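Local coordinates for protein GCN5-related N-acetyltransferase (Ralstonia eutropha JMP134, PDB 2Q0Y) that probably transfers acyl groups from a thioester donor, as a member of the GCN5-related N-acetyltransferase family, at residues A66-M71 with L91-D96; D85-I90 with I121-L126. One frame throughout, in Å; residues are numbered along the deposited sequence.

How the contacts relate
Both contacts use strand 86-95 of a single mixed sheet. In contact 1, segment 91-96, on its second half, pairs antiparallel with 66-71; in contact 2, segment 85-90, on its first half, runs parallel beside 121-126. Their centres lie about 16 Å apart. Along the chain the segments alternate: 66-71, 85-90, 91-96, then 121-126 after helix 104-118. The two contacts meet where Met71 O probably accepts a hydrogen bond from Tyr89 N, and where Ile68 packs on Ile90. Strand 86-95 is thus gripped by strand 63-74 on one edge and strand 123-127 on the other, and its bulge is consistent with the acyl-CoA site of the family.

Contact 1: A66-M71 with L91-D96; sequences AGIGLM and LNLYVD
Gly69 and Leu91 form the tight end of this antiparallel pair. Gly69 N donates to Leu91 O at 2.8 Å, bent at its hydrogen (138°), and Leu91 N returns a straighter bond to Gly69 O. Leu91 CG sits between its backbone N and carbonyl carbon (chi1 70°), and the CD2 branch folds back over the strand, 3.7 Å from Gly69 O and 4.0 Å from CG of selenomethionine Met71. Farther on, Gly67 and Tyr94 exchange two more backbone bonds. Between the pairs one extra residue sits on strand 86-95: Asn92 takes a left-handed backbone conformation, Gly67 O receives Leu93 CA at 3.3 Å, and Leu93 CD1 lies 3.5 Å from Gly67 O and 4.1 Å from Ile68 CB. At the Tyr94 end the backbone stays close, Ala66 CB being 3.2 Å from Tyr94 O, but the side chains are looser: the ring leads away toward helix 12-25, where OH bonds Glu25, and partly exposed Val95 touches Ala66 CB through CG2 at 4.1 Å. Ala66, Ile68 and Leu70 pack against helix 104-118 on the face of Val95, opposite Tyr94 and Leu91. Asn92 is held by Arg19 and Tyr53, while Leu93 N is hydrogen-bonded to an unidentified ligand, probably from the crystallisation liquor. A beta bulge here is characteristic of the GNAT fold; as in relatives, its amide may meet the thioester carbonyl of acyl-CoA.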
ATOM      1  N   ALA A  66     -12.061 -19.849 -10.153  1.00  9.66           N
ATOM      2  CA  ALA A  66     -11.211 -19.056  -9.270  1.00  9.12           C
ATOM      3  C   ALA A  66     -10.403 -18.066 -10.077  1.00  9.91           C
ATOM      4  O   ALA A  66     -10.184 -18.238 -11.273  1.00  9.10           O
ATOM      5  CB  ALA A  66     -10.272 -19.946  -8.487  1.00  9.44           C
ATOM      6  N   GLY A  67      -9.915 -17.038  -9.397  1.00  9.94           N
ATOM      7  CA  GLY A  67      -9.088 -16.042 -10.039  1.00 11.08           C
ATOM      8  C   GLY A  67      -8.215 -15.325  -9.043  1.00 10.25           C
ATOM      9  O   GLY A  67      -8.468 -15.366  -7.837  1.00  8.90           O
ATOM     10  N   ILE A  68      -7.191 -14.664  -9.564  1.00 10.32           N
ATOM     11  CA  ILE A  68      -6.300 -13.830  -8.777  1.00  9.07           C
ATOM     12  C   ILE A  68      -5.888 -12.630  -9.622  1.00  8.83           C
ATOM     13  O   ILE A  68      -5.846 -12.702 -10.864  1.00 10.21           O
ATOM     14  CB  ILE A  68      -5.084 -14.633  -8.261  1.00 10.09           C
ATOM     15  CG1 ILE A  68      -4.347 -13.886  -7.133  1.00 12.24           C
ATOM     16  CG2 ILE A  68      -4.148 -15.004  -9.428  1.00 13.60           C
ATOM     17  CD1 ILE A  68      -3.330 -14.782  -6.411  1.00 13.03           C
ATOM     18  N   GLY A  69      -5.630 -11.517  -8.944  1.00  8.86           N
ATOM     19  CA  GLY A  69      -5.190 -10.291  -9.604  1.00 10.02           C
ATOM     20  C   GLY A  69      -3.800  -9.902  -9.137  1.00 10.83           C
ATOM     21  O   GLY A  69      -3.431 -10.162  -7.986  1.00 11.60           O
ATOM     22  N   LEU A  70      -3.045  -9.243 -10.012  1.00 12.55           N
ATOM     23  CA  LEU A  70      -1.731  -8.731  -9.658  1.00 14.34           C
ATOM     24  C   LEU A  70      -1.424  -7.421 -10.373  1.00 14.48           C
ATOM     25  O   LEU A  70      -1.848  -7.191 -11.498  1.00 14.90           O
ATOM     26  CB  LEU A  70      -0.633  -9.774  -9.920  1.00 15.56           C
ATOM     27  CG  LEU A  70      -0.265 -10.210 -11.327  1.00 22.10           C
ATOM     28  CD1 LEU A  70       0.858  -9.345 -11.963  1.00 27.97           C
ATOM     29  CD2 LEU A  70       0.175 -11.696 -11.305  1.00 21.89           C
HETATM   30  N   MSE A  71      -0.699  -6.571  -9.664  1.00 13.90           N
HETATM   31  CA  MSE A  71      -0.269  -5.280 -10.153  1.00 14.84           C
HETATM   32  C   MSE A  71       1.157  -5.064  -9.705  1.00 13.55           C
HETATM   33  O   MSE A  71       1.626  -5.702  -8.769  1.00 12.71           O
HETATM   34  CB  MSE A  71      -1.155  -4.182  -9.575  1.00 15.13           C
HETATM   35  CG  MSE A  71      -2.641  -4.393  -9.813  1.00 17.21           C
HETATM   36 SE   MSE A  71      -3.655  -3.043  -8.876  0.75 21.20          SE
HETATM   37  CE  MSE A  71      -3.298  -1.802 -10.043  1.00 19.46           C
ATOM     38  N   LEU A  91      -4.186  -9.056  -5.296  1.00 11.63           N
ATOM     39  CA  LEU A  91      -5.540  -8.737  -4.879  1.00 11.55           C
ATOM     40  C   LEU A  91      -6.574  -9.630  -5.557  1.00 10.80           C
ATOM     41  O   LEU A  91      -6.288 -10.300  -6.563  1.00  9.89           O
ATOM     42  CB  LEU A  91      -5.875  -7.255  -5.136  1.00 11.05           C
ATOM     43  CG  LEU A  91      -6.044  -6.770  -6.572  1.00 10.16           C
ATOM     44  CD1 LEU A  91      -6.710  -5.403  -6.621  1.00 12.74           C
ATOM     45  CD2 LEU A  91      -4.733  -6.760  -7.356  1.00 10.89           C
ATOM     46  N   ASN A  92      -7.780  -9.627  -4.986  1.00 10.66           N
ATOM     47  CA  ASN A  92      -8.934 -10.317  -5.556  1.00 11.23           C
ATOM     48  C   ASN A  92      -8.789 -11.826  -5.744  1.00 11.03           C
ATOM     49  O   ASN A  92      -9.407 -12.397  -6.638  1.00 12.46           O
ATOM     50  CB  ASN A  92      -9.347  -9.686  -6.895  1.00 11.08           C
ATOM     51  CG  ASN A  92      -9.824  -8.267  -6.751  1.00 12.41           C
ATOM     52  OD1 ASN A  92     -10.360  -7.885  -5.713  1.00 13.45           O
ATOM     53  ND2 ASN A  92      -9.629  -7.469  -7.795  1.00 11.71           N
ATOM     54  N   LEU A  93      -8.025 -12.485  -4.873  1.00 11.23           N
ATOM     55  CA  LEU A  93      -8.008 -13.951  -4.855  1.00 11.02           C
ATOM     56  C   LEU A  93      -9.354 -14.458  -4.359  1.00 11.11           C
ATOM     57  O   LEU A  93      -9.760 -14.174  -3.218  1.00 11.66           O
ATOM     58  CB  LEU A  93      -6.892 -14.487  -3.954  1.00 10.40           C
ATOM     59  CG  LEU A  93      -6.874 -16.027  -3.805  1.00 10.53           C
ATOM     60  CD1 LEU A  93      -6.723 -16.727  -5.145  1.00 13.50           C
ATOM     61  CD2 LEU A  93      -5.783 -16.478  -2.869  1.00 13.49           C
ATOM     62  N   TYR A  94     -10.036 -15.205  -5.219  1.00 11.50           N
ATOM     63  CA  TYR A  94     -11.320 -15.803  -4.881  1.00  9.89           C
ATOM     64  C   TYR A  94     -11.355 -17.210  -5.440  1.00  9.76           C
ATOM     65  O   TYR A  94     -11.004 -17.430  -6.608  1.00  9.21           O
ATOM     66  CB  TYR A  94     -12.502 -15.011  -5.422  1.00 10.10           C
ATOM     67  CG  TYR A  94     -13.825 -15.578  -4.933  1.00  9.86           C
ATOM     68  CD1 TYR A  94     -14.235 -15.391  -3.604  1.00  8.54           C
ATOM     69  CD2 TYR A  94     -14.637 -16.338  -5.768  1.00 12.20           C
ATOM     70  CE1 TYR A  94     -15.429 -15.920  -3.146  1.00  9.69           C
ATOM     71  CE2 TYR A  94     -15.823 -16.886  -5.321  1.00 11.86           C
ATOM     72  CZ  TYR A  94     -16.223 -16.676  -3.998  1.00  8.51           C
ATOM     73  OH  TYR A  94     -17.406 -17.218  -3.565  1.00  9.99           O
ATOM     74  N   VAL A  95     -11.792 -18.152  -4.607  1.00 10.06           N
ATOM     75  CA  VAL A  95     -11.987 -19.533  -5.037  1.00  7.87           C
ATOM     76  C   VAL A  95     -13.431 -19.969  -4.776  1.00  8.56           C
ATOM     77  O   VAL A  95     -13.951 -19.817  -3.667  1.00  7.99           O
ATOM     78  CB  VAL A  95     -11.004 -20.504  -4.318  1.00  8.84           C
ATOM     79  CG1 VAL A  95     -11.192 -21.921  -4.815  1.00 10.35           C
ATOM     80  CG2 VAL A  95      -9.556 -20.090  -4.503  1.00  9.67           C
ATOM     81  N   ASP A  96     -14.080 -20.536  -5.792  1.00  8.32           N
ATOM     82  CA  ASP A  96     -15.441 -21.069  -5.652  1.00  9.42           C
ATOM     83  C   ASP A  96     -15.558 -21.902  -4.369  1.00  8.40           C
ATOM     84  O   ASP A  96     -14.737 -22.765  -4.130  1.00 10.45           O
ATOM     85  CB  ASP A  96     -15.809 -21.951  -6.847  1.00 10.35           C
ATOM     86  CG  ASP A  96     -17.152 -22.630  -6.682  1.00 16.25           C
ATOM     87  OD1 ASP A  96     -18.172 -21.935  -6.798  1.00 11.26           O
ATOM     88  OD2 ASP A  96     -17.202 -23.858  -6.439  1.00 15.83           O
TER

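Contact 2: D85-I90 with I121-L126; sequences DKRGYI and IAFAVL. With FMT (formic acid), chain I.
Gly88 sits against Ala124 and Ile121 where strands 86-90 and 123-126 run side by side, the two beta strands of a beta-alpha-beta crossover through helix 104-118. Gly88 N is satisfied by Phe123 O at 2.9 Å, in the carbonyl plane, while Ile121 CG2 packs beside the same nitrogen. Gly88 O accepts from Val125 N, also at 2.9 Å, with the donor lifted above the carbonyl plane. Val125 O takes Ile90 N at 3.1 Å. The strand axes are inclined by 37°, and toward Lys86 the backbones draw apart, with a water bridging them: it donates to Lys86 O at 2.8 Å and weakly accepts from Phe123 N, while Ala122 N is bonded by Gln84. Lys86, extended beyond CG, lays CE 3.6 Å from Ile121 CD1, and its NZ donates a hydrogen bond to O2 of a formic acid, 2.6 Å away, probably from the crystallisation liquor. Arg87 and Phe123 extend alongside each other in the same direction; CE2 at the ring rim stands over the centre of the guanidinium, with the two planes 68° apart. Arg87 NE is satisfied by His81 and the guanidinium has a cation-pi partner in Trp75. Phe123 to Leu126 also pair antiparallel with a strand of the second subunit, extending the sheet across the interface. The Tyr89 side chain, its CG anti to the backbone N (chi1 -175°), and that of Val125 cross at about a right angle, CD1 lying 3.7 Å from Val125 CG2 and 3.4 Å from Val125 O. Its hydroxyl is hydrogen-bonded to ND1 of His127, a magnesium ligand, making Tyr89 OH a second-shell contact of that ion.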
ATOM      1  N   ASP A  85      11.819   1.223  -7.393  1.00 11.85           N
ATOM      2  CA  ASP A  85      10.758   2.182  -7.104  1.00 11.58           C
ATOM      3  C   ASP A  85       9.378   1.571  -7.416  1.00 11.24           C
ATOM      4  O   ASP A  85       8.494   2.211  -8.014  1.00 11.61           O
ATOM      5  CB  ASP A  85      10.972   3.482  -7.889  1.00 12.40           C
ATOM      6  CG  ASP A  85      10.985   3.275  -9.395  1.00 16.00           C
ATOM      7  OD1 ASP A  85      11.004   2.111  -9.873  1.00 17.22           O
ATOM      8  OD2 ASP A  85      10.997   4.293 -10.103  1.00 21.19           O
ATOM      9  N   LYS A  86       9.206   0.326  -6.996  1.00 13.58           N
ATOM     10  CA  LYS A  86       7.981  -0.422  -7.252  1.00 14.27           C
ATOM     11  C   LYS A  86       7.856  -1.556  -6.237  1.00 13.68           C
ATOM     12  O   LYS A  86       8.848  -1.959  -5.602  1.00 12.14           O
ATOM     13  CB  LYS A  86       7.967  -0.976  -8.678  1.00 16.15           C
ATOM     14  CG  LYS A  86       9.096  -1.936  -8.989  1.00 19.75           C
ATOM     15  CD  LYS A  86       9.269  -2.170 -10.497  1.00 22.98           C
ATOM     16  CE  LYS A  86      10.531  -3.001 -10.811  1.00 30.01           C
ATOM     17  NZ  LYS A  86      10.669  -3.287 -12.288  1.00 31.72           N
ATOM     18  N   ARG A  87       6.632  -2.054  -6.080  1.00 12.32           N
ATOM     19  CA  ARG A  87       6.410  -3.310  -5.398  1.00 13.80           C
ATOM     20  C   ARG A  87       5.244  -4.066  -6.044  1.00 12.88           C
ATOM     21  O   ARG A  87       4.395  -3.473  -6.717  1.00 13.35           O
ATOM     22  CB  ARG A  87       6.249  -3.120  -3.878  1.00 16.86           C
ATOM     23  CG  ARG A  87       5.295  -2.098  -3.446  1.00 18.98           C
ATOM     24  CD  ARG A  87       5.142  -2.082  -1.902  1.00 16.07           C
ATOM     25  NE  ARG A  87       6.333  -1.650  -1.164  1.00 13.37           N
ATOM     26  CZ  ARG A  87       6.368  -1.457   0.156  1.00 16.47           C
ATOM     27  NH1 ARG A  87       5.274  -1.616   0.892  1.00 13.99           N
ATOM     28  NH2 ARG A  87       7.482  -1.082   0.760  1.00 16.06           N
ATOM     29  N   GLY A  88       5.259  -5.381  -5.891  1.00 11.57           N
ATOM     30  CA  GLY A  88       4.169  -6.220  -6.359  1.00  9.80           C
ATOM     31  C   GLY A  88       2.980  -6.098  -5.430  1.00 11.15           C
ATOM     32  O   GLY A  88       3.134  -5.867  -4.224  1.00 13.27           O
ATOM     33  N   TYR A  89       1.784  -6.237  -5.995  1.00 11.50           N
ATOM     34  CA  TYR A  89       0.552  -6.205  -5.219  1.00 10.94           C
ATOM     35  C   TYR A  89      -0.379  -7.314  -5.718  1.00  9.82           C
ATOM     36  O   TYR A  89      -0.623  -7.427  -6.919  1.00 11.80           O
ATOM     37  CB  TYR A  89      -0.136  -4.824  -5.295  1.00 12.72           C
ATOM     38  CG  TYR A  89      -1.344  -4.761  -4.385  1.00 13.30           C
ATOM     39  CD1 TYR A  89      -1.200  -4.979  -3.014  1.00 18.66           C
ATOM     40  CD2 TYR A  89      -2.614  -4.496  -4.870  1.00 16.36           C
ATOM     41  CE1 TYR A  89      -2.276  -4.963  -2.162  1.00 21.36           C
ATOM     42  CE2 TYR A  89      -3.715  -4.475  -4.005  1.00 15.86           C
ATOM     43  CZ  TYR A  89      -3.538  -4.719  -2.651  1.00 18.46           C
ATOM     44  OH  TYR A  89      -4.607  -4.705  -1.735  1.00 19.84           O
ATOM     45  N   ILE A  90      -0.854  -8.134  -4.796  1.00 10.15           N
ATOM     46  CA  ILE A  90      -1.785  -9.214  -5.092  1.00 12.06           C
ATOM     47  C   ILE A  90      -3.139  -8.842  -4.511  1.00 12.18           C
ATOM     48  O   ILE A  90      -3.230  -8.366  -3.381  1.00 10.40           O
ATOM     49  CB  ILE A  90      -1.288 -10.571  -4.513  1.00 11.90           C
ATOM     50  CG1 ILE A  90       0.047 -10.944  -5.162  1.00 12.45           C
ATOM     51  CG2 ILE A  90      -2.338 -11.675  -4.706  1.00 16.21           C
ATOM     52  CD1 ILE A  90       0.677 -12.189  -4.628  1.00 12.22           C
ATOM     53  N   ILE A 121      10.740  -8.419  -9.743  1.00 12.71           N
ATOM     54  CA  ILE A 121      10.210  -7.611  -8.643  1.00 11.40           C
ATOM     55  C   ILE A 121      10.778  -8.099  -7.331  1.00 11.25           C
ATOM     56  O   ILE A 121      10.709  -9.290  -7.033  1.00 13.63           O
ATOM     57  CB  ILE A 121       8.677  -7.721  -8.583  1.00 11.44           C
ATOM     58  CG1 ILE A 121       8.043  -7.261  -9.903  1.00 15.13           C
ATOM     59  CG2 ILE A 121       8.094  -6.947  -7.397  1.00 15.70           C
ATOM     60  CD1 ILE A 121       8.377  -5.852 -10.298  1.00 18.76           C
ATOM     61  N   ALA A 122      11.350  -7.182  -6.549  1.00 10.62           N
ATOM     62  CA  ALA A 122      12.018  -7.537  -5.286  1.00 11.77           C
ATOM     63  C   ALA A 122      11.068  -7.924  -4.147  1.00 10.34           C
ATOM     64  O   ALA A 122      11.383  -8.800  -3.349  1.00 10.91           O
ATOM     65  CB  ALA A 122      12.912  -6.382  -4.831  1.00 12.19           C
ATOM     66  N   PHE A 123       9.913  -7.272  -4.073  1.00  9.06           N
ATOM     67  CA  PHE A 123       9.087  -7.303  -2.856  1.00 10.72           C
ATOM     68  C   PHE A 123       7.630  -7.162  -3.246  1.00 10.35           C
ATOM     69  O   PHE A 123       7.312  -6.407  -4.169  1.00 12.36           O
ATOM     70  CB  PHE A 123       9.531  -6.134  -1.966  1.00 10.89           C
ATOM     71  CG  PHE A 123       8.936  -6.113  -0.585  1.00 12.31           C
ATOM     72  CD1 PHE A 123       9.339  -7.025   0.379  1.00 14.07           C
ATOM     73  CD2 PHE A 123       8.014  -5.137  -0.236  1.00 13.42           C
ATOM     74  CE1 PHE A 123       8.813  -6.963   1.664  1.00 14.13           C
ATOM     75  CE2 PHE A 123       7.504  -5.079   1.060  1.00 10.60           C
ATOM     76  CZ  PHE A 123       7.912  -5.994   1.989  1.00 15.48           C
ATOM     77  N   ALA A 124       6.753  -7.867  -2.540  1.00 11.58           N
ATOM     78  CA  ALA A 124       5.320  -7.801  -2.807  1.00  9.88           C
ATOM     79  C   ALA A 124       4.518  -7.724  -1.521  1.00 10.62           C
ATOM     80  O   ALA A 124       4.987  -8.151  -0.439  1.00 10.53           O
ATOM     81  CB  ALA A 124       4.896  -9.017  -3.606  1.00 10.88           C
ATOM     82  N   VAL A 125       3.306  -7.192  -1.652  1.00 11.71           N
ATOM     83  CA  VAL A 125       2.378  -7.059  -0.533  1.00 10.64           C
ATOM     84  C   VAL A 125       0.983  -7.485  -0.972  1.00 12.39           C
ATOM     85  O   VAL A 125       0.702  -7.603  -2.160  1.00 11.94           O
ATOM     86  CB  VAL A 125       2.331  -5.617   0.046  1.00 14.67           C
ATOM     87  CG1 VAL A 125       3.692  -5.201   0.632  1.00 12.86           C
ATOM     88  CG2 VAL A 125       1.881  -4.626  -0.992  1.00 18.06           C
ATOM     89  N   LEU A 126       0.134  -7.765   0.012  1.00 11.89           N
ATOM     90  CA  LEU A 126      -1.273  -8.106  -0.209  1.00 11.86           C
ATOM     91  C   LEU A 126      -2.028  -7.687   1.040  1.00 13.02           C
ATOM     92  O   LEU A 126      -1.407  -7.470   2.075  1.00 12.21           O
ATOM     93  CB  LEU A 126      -1.439  -9.618  -0.484  1.00 12.44           C
ATOM     94  CG  LEU A 126      -0.987 -10.660   0.548  1.00 10.25           C
ATOM     95  CD1 LEU A 126      -1.961 -10.825   1.722  1.00 12.78           C
ATOM     96  CD2 LEU A 126      -0.777 -12.001  -0.143  1.00 14.19           C
TER
HETATM   97  C   FMT I 160      13.693  -5.567 -12.581  1.00 56.49           C
HETATM   98  O1  FMT I 160      14.482  -5.953 -11.709  1.00 55.19           O
HETATM   99  O2  FMT I 160      12.633  -4.993 -12.292  1.00 56.45           O
HETATM  100  O   HOH W   1      10.011  -4.438  -5.308  1.00 12.77           O